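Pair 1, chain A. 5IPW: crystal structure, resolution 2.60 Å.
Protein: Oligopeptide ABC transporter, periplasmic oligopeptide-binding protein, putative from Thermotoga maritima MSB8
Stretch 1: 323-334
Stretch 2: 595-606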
# COMPACT_ATOMS: atom_id res chain seq x y z
N SER A 323 4.35 28.10 -16.18
CA SER A 323 3.21 28.59 -16.99
C SER A 323 1.86 28.06 -16.49
O SER A 323 0.88 28.80 -16.44
CB SER A 323 3.39 28.27 -18.49
OG SER A 323 3.77 26.91 -18.72
N GLY A 324 1.84 26.79 -16.10
CA GLY A 324 0.64 26.16 -15.56
C GLY A 324 0.17 26.62 -14.18
O GLY A 324 -0.96 26.35 -13.79
N GLY A 325 1.03 27.31 -13.43
CA GLY A 325 0.66 27.80 -12.11
C GLY A 325 0.55 26.70 -11.06
O GLY A 325 -0.34 26.74 -10.20
N TYR A 326 1.45 25.73 -11.12
CA TYR A 326 1.42 24.59 -10.22
C TYR A 326 2.83 24.15 -9.87
O TYR A 326 3.80 24.66 -10.42
CB TYR A 326 0.65 23.41 -10.85
CG TYR A 326 1.30 22.80 -12.07
CD1 TYR A 326 2.30 21.85 -11.95
CD2 TYR A 326 0.90 23.18 -13.36
CE1 TYR A 326 2.90 21.30 -13.07
CE2 TYR A 326 1.49 22.63 -14.49
CZ TYR A 326 2.48 21.69 -14.35
OH TYR A 326 3.08 21.16 -15.46
N ARG A 327 2.94 23.20 -8.95
CA ARG A 327 4.23 22.63 -8.58
C ARG A 327 4.16 21.13 -8.71
O ARG A 327 3.09 20.54 -8.63
CB ARG A 327 4.62 23.04 -7.15
CG ARG A 327 3.73 22.52 -6.04
CD ARG A 327 3.89 23.36 -4.78
NE ARG A 327 3.03 22.93 -3.67
CZ ARG A 327 1.72 23.10 -3.63
NH1 ARG A 327 1.07 23.67 -4.65
NH2 ARG A 327 1.03 22.69 -2.57
N VAL A 328 5.32 20.52 -8.94
CA VAL A 328 5.43 19.08 -9.08
C VAL A 328 5.96 18.51 -7.77
O VAL A 328 7.05 18.88 -7.32
CB VAL A 328 6.37 18.68 -10.23
CG1 VAL A 328 6.63 17.18 -10.23
CG2 VAL A 328 5.79 19.11 -11.57
N LEU A 329 5.18 17.61 -7.18
CA LEU A 329 5.55 17.02 -5.91
C LEU A 329 6.33 15.74 -6.18
O LEU A 329 5.86 14.85 -6.90
CB LEU A 329 4.30 16.76 -5.07
CG LEU A 329 3.51 18.05 -4.78
CD1 LEU A 329 2.10 17.75 -4.35
CD2 LEU A 329 4.22 18.89 -3.74
N LYS A 330 7.52 15.66 -5.59
CA LYS A 330 8.45 14.57 -5.83
C LYS A 330 8.13 13.37 -4.95
O LYS A 330 8.96 12.93 -4.16
CB LYS A 330 9.91 15.02 -5.59
CG LYS A 330 10.63 15.55 -6.82
CD LYS A 330 10.36 17.03 -7.06
CE LYS A 330 10.91 17.47 -8.41
NZ LYS A 330 10.45 18.85 -8.76
N TRP A 331 6.92 12.84 -5.08
CA TRP A 331 6.55 11.63 -4.36
C TRP A 331 7.18 10.42 -5.05
O TRP A 331 7.38 10.43 -6.27
CB TRP A 331 5.03 11.45 -4.30
CG TRP A 331 4.30 12.55 -3.59
CD1 TRP A 331 4.84 13.63 -2.94
CD2 TRP A 331 2.89 12.66 -3.44
NE1 TRP A 331 3.85 14.40 -2.41
CE2 TRP A 331 2.64 13.83 -2.70
CE3 TRP A 331 1.81 11.89 -3.85
CZ2 TRP A 331 1.36 14.24 -2.38
CZ3 TRP A 331 0.54 12.30 -3.53
CH2 TRP A 331 0.33 13.46 -2.80
N ILE A 332 7.47 9.38 -4.27
CA ILE A 332 8.11 8.18 -4.79
C ILE A 332 7.19 6.96 -4.74
O ILE A 332 6.24 6.92 -3.96
CB ILE A 332 9.42 7.87 -4.02
CG1 ILE A 332 9.14 7.56 -2.54
CG2 ILE A 332 10.40 9.04 -4.16
CD1 ILE A 332 10.33 7.00 -1.78
N ALA A 333 7.47 5.98 -5.60
CA ALA A 333 6.81 4.68 -5.53
C ALA A 333 7.49 3.88 -4.44
O ALA A 333 8.61 4.21 -4.04
CB ALA A 333 6.91 3.96 -6.86
N ALA A 334 6.82 2.85 -3.95
CA ALA A 334 7.32 2.08 -2.81
C ALA A 334 8.00 0.79 -3.25
O ALA A 334 7.72 -0.29 -2.72
CB ALA A 334 6.17 1.78 -1.85
N ASP A 595 11.42 4.68 -7.74
CA ASP A 595 10.96 5.46 -8.89
C ASP A 595 10.23 6.71 -8.43
O ASP A 595 9.57 6.72 -7.39
CB ASP A 595 9.97 4.66 -9.76
CG ASP A 595 10.60 3.45 -10.41
OD1 ASP A 595 11.12 2.58 -9.68
OD2 ASP A 595 10.55 3.35 -11.66
N LEU A 596 10.33 7.78 -9.21
CA LEU A 596 9.55 8.96 -8.93
C LEU A 596 8.12 8.65 -9.34
O LEU A 596 7.90 8.06 -10.39
CB LEU A 596 10.09 10.16 -9.72
CG LEU A 596 10.14 11.51 -9.01
CD1 LEU A 596 10.93 11.47 -7.71
CD2 LEU A 596 10.75 12.53 -9.94
N SER A 597 7.17 9.01 -8.49
CA SER A 597 5.74 8.85 -8.75
C SER A 597 5.08 10.18 -8.45
O SER A 597 4.43 10.33 -7.41
CB SER A 597 5.15 7.74 -7.88
OG SER A 597 3.80 7.49 -8.21
N PRO A 598 5.26 11.16 -9.34
CA PRO A 598 4.97 12.54 -8.99
C PRO A 598 3.50 12.91 -9.02
O PRO A 598 2.68 12.26 -9.68
CB PRO A 598 5.72 13.32 -10.07
CG PRO A 598 5.65 12.44 -11.26
CD PRO A 598 5.78 11.04 -10.71
N ALA A 599 3.18 13.97 -8.30
CA ALA A 599 1.85 14.54 -8.28
C ALA A 599 2.00 16.00 -8.60
O ALA A 599 3.11 16.53 -8.62
CB ALA A 599 1.23 14.37 -6.91
N ILE A 600 0.88 16.66 -8.85
CA ILE A 600 0.90 18.10 -9.00
C ILE A 600 -0.15 18.72 -8.12
O ILE A 600 -1.16 18.09 -7.80
CB ILE A 600 0.72 18.56 -10.47
CG1 ILE A 600 -0.70 18.32 -10.97
CG2 ILE A 600 1.73 17.85 -11.36
CD1 ILE A 600 -0.98 18.97 -12.31
N ALA A 601 0.12 19.96 -7.72
CA ALA A 601 -0.82 20.75 -6.96
C ALA A 601 -0.66 22.18 -7.41
O ALA A 601 0.45 22.69 -7.49
CB ALA A 601 -0.52 20.64 -5.48
N LYS A 602 -1.76 22.84 -7.73
CA LYS A 602 -1.72 24.25 -8.01
C LYS A 602 -1.07 24.99 -6.85
O LYS A 602 -1.11 24.54 -5.71
CB LYS A 602 -3.13 24.79 -8.23
CG LYS A 602 -3.78 24.30 -9.52
CD LYS A 602 -3.26 25.03 -10.74
CE LYS A 602 -3.91 26.39 -10.87
NZ LYS A 602 -3.60 26.96 -12.21
N ASN A 603 -0.48 26.14 -7.14
CA ASN A 603 0.19 26.94 -6.13
C ASN A 603 -0.72 27.44 -5.02
O ASN A 603 -0.25 27.76 -3.94
CB ASN A 603 0.90 28.13 -6.78
CG ASN A 603 2.04 27.71 -7.66
OD1 ASN A 603 2.64 26.66 -7.45
ND2 ASN A 603 2.35 28.52 -8.66
N ASN A 604 -2.03 27.51 -5.30
CA ASN A 604 -3.00 27.95 -4.30
C ASN A 604 -3.75 26.77 -3.66
O ASN A 604 -4.74 26.96 -2.95
CB ASN A 604 -3.98 28.95 -4.90
CG ASN A 604 -4.95 28.32 -5.89
OD1 ASN A 604 -4.63 27.34 -6.57
ND2 ASN A 604 -6.16 28.89 -5.96
N PHE A 605 -3.26 25.56 -3.93
CA PHE A 605 -3.82 24.34 -3.39
C PHE A 605 -2.84 23.82 -2.33
O PHE A 605 -1.72 23.41 -2.65
CB PHE A 605 -4.03 23.31 -4.49
CG PHE A 605 -4.94 22.19 -4.08
CD1 PHE A 605 -4.44 21.09 -3.40
CD2 PHE A 605 -6.30 22.25 -4.36
CE1 PHE A 605 -5.28 20.06 -3.01
CE2 PHE A 605 -7.14 21.22 -3.99
CZ PHE A 605 -6.63 20.13 -3.31
N ARG A 606 -3.29 23.82 -1.08
CA ARG A 606 -2.38 23.74 0.05
C ARG A 606 -2.63 22.55 0.96
O ARG A 606 -3.56 21.79 0.74
CB ARG A 606 -2.48 25.05 0.83
CG ARG A 606 -1.81 26.21 0.12
CD ARG A 606 -0.30 26.03 0.15
NE ARG A 606 0.32 26.25 -1.14
CZ ARG A 606 1.61 26.06 -1.41
NH1 ARG A 606 2.44 25.61 -0.47
NH2 ARG A 606 2.07 26.31 -2.63
O HOH W 1 4.48 27.24 -10.45

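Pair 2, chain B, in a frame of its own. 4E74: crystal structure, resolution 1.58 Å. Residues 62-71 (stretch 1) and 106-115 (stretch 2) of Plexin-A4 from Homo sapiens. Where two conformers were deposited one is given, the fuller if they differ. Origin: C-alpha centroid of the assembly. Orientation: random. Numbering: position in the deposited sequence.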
# COMPACT_ATOMS: atom_id res chain seq x y z
N ALA B 62 4.02 6.62 3.77
CA ALA B 62 5.27 6.93 4.53
C ALA B 62 5.79 8.35 4.24
O ALA B 62 6.29 9.03 5.16
CB ALA B 62 6.33 5.91 4.24
N ALA B 63 5.73 8.76 2.98
CA ALA B 63 6.27 10.07 2.55
C ALA B 63 5.44 11.25 3.03
O ALA B 63 5.93 12.40 3.01
CB ALA B 63 6.46 10.12 1.03
N ASP B 64 4.21 11.00 3.51
CA ASP B 64 3.36 12.05 4.03
C ASP B 64 3.38 12.15 5.55
O ASP B 64 2.62 12.93 6.12
CB ASP B 64 1.91 11.83 3.55
CG ASP B 64 1.76 11.95 2.03
OD1 ASP B 64 2.61 12.60 1.35
OD2 ASP B 64 0.79 11.37 1.51
N MET B 65 4.24 11.35 6.20
CA MET B 65 4.32 11.23 7.67
C MET B 65 5.79 11.46 8.06
O MET B 65 6.68 11.23 7.25
CB MET B 65 3.95 9.80 8.11
CG MET B 65 2.57 9.30 7.69
SD MET B 65 1.24 10.36 8.25
CE MET B 65 1.33 10.04 9.98
N ASP B 66 6.00 11.85 9.30
CA ASP B 66 7.36 11.94 9.89
C ASP B 66 7.45 11.04 11.13
O ASP B 66 6.50 10.89 11.90
CB ASP B 66 7.70 13.40 10.27
CG ASP B 66 8.29 14.17 9.15
OD1 ASP B 66 9.24 13.71 8.45
OD2 ASP B 66 7.81 15.35 8.95
N LEU B 67 8.65 10.48 11.37
CA LEU B 67 8.92 9.70 12.54
C LEU B 67 9.35 10.58 13.71
O LEU B 67 10.33 11.32 13.59
CB LEU B 67 10.05 8.69 12.26
CG LEU B 67 10.38 7.67 13.36
CD1 LEU B 67 9.19 6.77 13.76
CD2 LEU B 67 11.59 6.84 12.92
N GLU B 68 8.64 10.48 14.82
CA GLU B 68 8.96 11.29 16.01
C GLU B 68 9.50 10.39 17.11
O GLU B 68 8.81 9.48 17.59
CB GLU B 68 7.73 12.00 16.52
CG GLU B 68 7.95 13.00 17.66
CD GLU B 68 6.66 13.60 18.13
OE1 GLU B 68 5.74 12.84 18.55
OE2 GLU B 68 6.59 14.86 18.15
N TRP B 69 10.75 10.62 17.50
CA TRP B 69 11.34 9.89 18.65
C TRP B 69 11.01 10.57 19.95
O TRP B 69 11.39 11.73 20.18
CB TRP B 69 12.86 9.81 18.43
CG TRP B 69 13.66 9.13 19.52
CD1 TRP B 69 13.23 8.31 20.54
CD2 TRP B 69 15.12 9.25 19.69
NE1 TRP B 69 14.32 7.89 21.34
CE2 TRP B 69 15.47 8.44 20.85
CE3 TRP B 69 16.11 9.94 19.00
CZ2 TRP B 69 16.79 8.36 21.29
CZ3 TRP B 69 17.44 9.81 19.45
CH2 TRP B 69 17.74 9.05 20.56
N ARG B 70 10.20 9.92 20.77
CA ARG B 70 9.81 10.42 22.09
C ARG B 70 10.76 9.90 23.16
O ARG B 70 10.58 8.81 23.72
CB ARG B 70 8.35 10.08 22.42
CG ARG B 70 7.39 10.66 21.38
CD ARG B 70 5.92 10.52 21.76
NE ARG B 70 5.15 11.19 20.74
CZ ARG B 70 3.82 11.33 20.75
NH1 ARG B 70 3.09 10.79 21.70
NH2 ARG B 70 3.25 12.02 19.77
N GLN B 71 11.85 10.66 23.37
CA GLN B 71 12.93 10.27 24.29
C GLN B 71 12.47 10.18 25.74
O GLN B 71 11.57 10.90 26.16
CB GLN B 71 14.06 11.32 24.25
CG GLN B 71 14.80 11.41 22.95
CD GLN B 71 16.05 12.26 23.06
OE1 GLN B 71 16.22 13.07 24.01
NE2 GLN B 71 16.95 12.14 22.05
N GLY B 106 13.81 -0.45 22.13
CA GLY B 106 12.71 -0.15 23.00
C GLY B 106 12.24 1.30 23.05
O GLY B 106 11.28 1.63 23.76
N SER B 107 12.89 2.16 22.29
CA SER B 107 12.50 3.58 22.23
C SER B 107 11.03 3.74 21.78
O SER B 107 10.53 3.00 20.91
CB SER B 107 13.41 4.32 21.25
OG SER B 107 14.76 4.34 21.72
N VAL B 108 10.40 4.78 22.34
CA VAL B 108 9.01 5.15 22.01
C VAL B 108 9.02 6.09 20.82
O VAL B 108 9.79 7.05 20.78
CB VAL B 108 8.30 5.84 23.19
CG1 VAL B 108 6.85 6.25 22.81
CG2 VAL B 108 8.28 4.95 24.43
N VAL B 109 8.16 5.82 19.83
CA VAL B 109 8.07 6.61 18.61
C VAL B 109 6.62 6.83 18.24
O VAL B 109 5.74 6.06 18.71
CB VAL B 109 8.80 6.00 17.39
CG1 VAL B 109 10.29 5.77 17.69
CG2 VAL B 109 8.12 4.69 16.94
N ALA B 110 6.37 7.89 17.46
CA ALA B 110 5.03 8.17 16.89
C ALA B 110 5.18 8.58 15.45
O ALA B 110 6.24 9.03 15.01
CB ALA B 110 4.33 9.29 17.68
N LEU B 111 4.12 8.37 14.66
CA LEU B 111 4.08 8.91 13.33
C LEU B 111 3.19 10.18 13.35
O LEU B 111 2.05 10.17 13.89
CB LEU B 111 3.51 7.91 12.31
CG LEU B 111 4.33 6.64 12.11
CD1 LEU B 111 3.63 5.77 11.06
CD2 LEU B 111 5.76 7.00 11.67
N VAL B 112 3.73 11.26 12.80
CA VAL B 112 3.13 12.60 12.80
C VAL B 112 2.85 13.05 11.38
O VAL B 112 3.70 13.00 10.50
CB VAL B 112 4.07 13.61 13.52
CG1 VAL B 112 3.47 15.03 13.53
CG2 VAL B 112 4.33 13.16 14.94
N SER B 113 1.63 13.53 11.13
CA SER B 113 1.30 14.03 9.81
C SER B 113 2.05 15.33 9.46
O SER B 113 2.34 16.14 10.32
CB SER B 113 -0.21 14.32 9.70
OG SER B 113 -0.95 13.12 9.82
N LYS B 114 2.37 15.49 8.19
CA LYS B 114 3.03 16.71 7.68
C LYS B 114 2.00 17.78 7.32
O LYS B 114 0.96 17.48 6.68
CB LYS B 114 3.85 16.42 6.45
CG LYS B 114 5.04 15.48 6.64
CD LYS B 114 5.80 15.27 5.35
CE LYS B 114 6.94 14.27 5.52
NZ LYS B 114 7.78 14.18 4.30
N GLN B 115 2.28 19.04 7.69
CA GLN B 115 1.48 20.18 7.24
C GLN B 115 1.57 20.28 5.72
O GLN B 115 2.64 20.20 5.14
CB GLN B 115 1.99 21.48 7.88
CG GLN B 115 1.19 22.74 7.52
CD GLN B 115 1.72 24.02 8.21
OE1 GLN B 115 1.78 24.11 9.45
NE2 GLN B 115 2.12 25.00 7.40
O HOH W 2 0.61 14.79 5.43
O HOH W 3 12.05 6.53 24.00

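The sharpest difference lies at Arg327(A) and its match, Asp66(B). Arg327(A) reaches across to the other strand and the turn beyond it. Its NH1 donates to Lys602(A) O at 2.6 Å, and its NH2 donates to Phe605(A) O at 2.8 Å. The guanidinium lies flat on that of Arg606(A), with planes at 10° and centres 3.7 Å apart. Ala601(A) CB covers the opposite face. The like charges sit close, but backbone carbonyls take up donors on both groups: Arg606(A) NH2 also bonds Asn603(A) O at 3.0 Å. Asp66(B) makes no side-chain hydrogen bond across the strands. Its OD1 stays 4.4 Å from Lys114(B) NZ, beyond a salt bridge.

The backbone is shared. Two antiparallel strands pair at 153° in pair 1 and 147° in pair 2, and 14 central residues superpose at 0.6 Å. Arg327(A) and Ala601(A) match Asp66(B) and Val112(B), a hydrogen-bonded pair in both. Leu329(A) and Ala599(A) match Glu68(B) and Ala110(B), again hydrogen-bonded. Leu329(A) N to Ala599(A) O is 2.7 Å; Glu68(B) N to Ala110(B) O is 2.8 Å.

Val328(A) and Ile600(A) share a face and match Leu67(B) and Leu111(B). Contact here is apolar in both. Val328(A) CG2 lies 4.3 Å from Ile600(A) CG2, and Leu67(B) CD1 lies 4.0 Å from Leu111(B) CD2. Pro598(A) and Val109(B) also match. Val328(A) CG1 meets Pro598(A) CB at 4.0 Å; Leu67(B) CD1 meets Val109(B) CB at 3.7 Å.

The matched alanines, Ala599(A) and Ala110(B), each lie under a flat group. In pair 1 it is the indole of Trp331(A), with Ala599(A) CB 4.0 Å from the centroid of its six-membered ring. In pair 2 it is the guanidinium of Arg70(B), whose NH2 is 3.6 Å from Ala110(B) CB. These two residues also match. Arg70(B) is held by a salt bridge from its NE to Glu68(B) OE1 at 2.8 Å. Leu329(A), at the position of Glu68(B), instead packs its CD1 4.1 Å from Ala601(A) CB.

Near the start of stretch 1, both pairs use a lysine from stretch 2, but from different positions. Lys602(A) NZ donates to Gly324(A) O at 3.1 Å. Lys114(B) NZ donates to Ala63(B) O at 2.9 Å. Lys114(B) matches Asn603(A), while Lys602(A) matches Ser113(B).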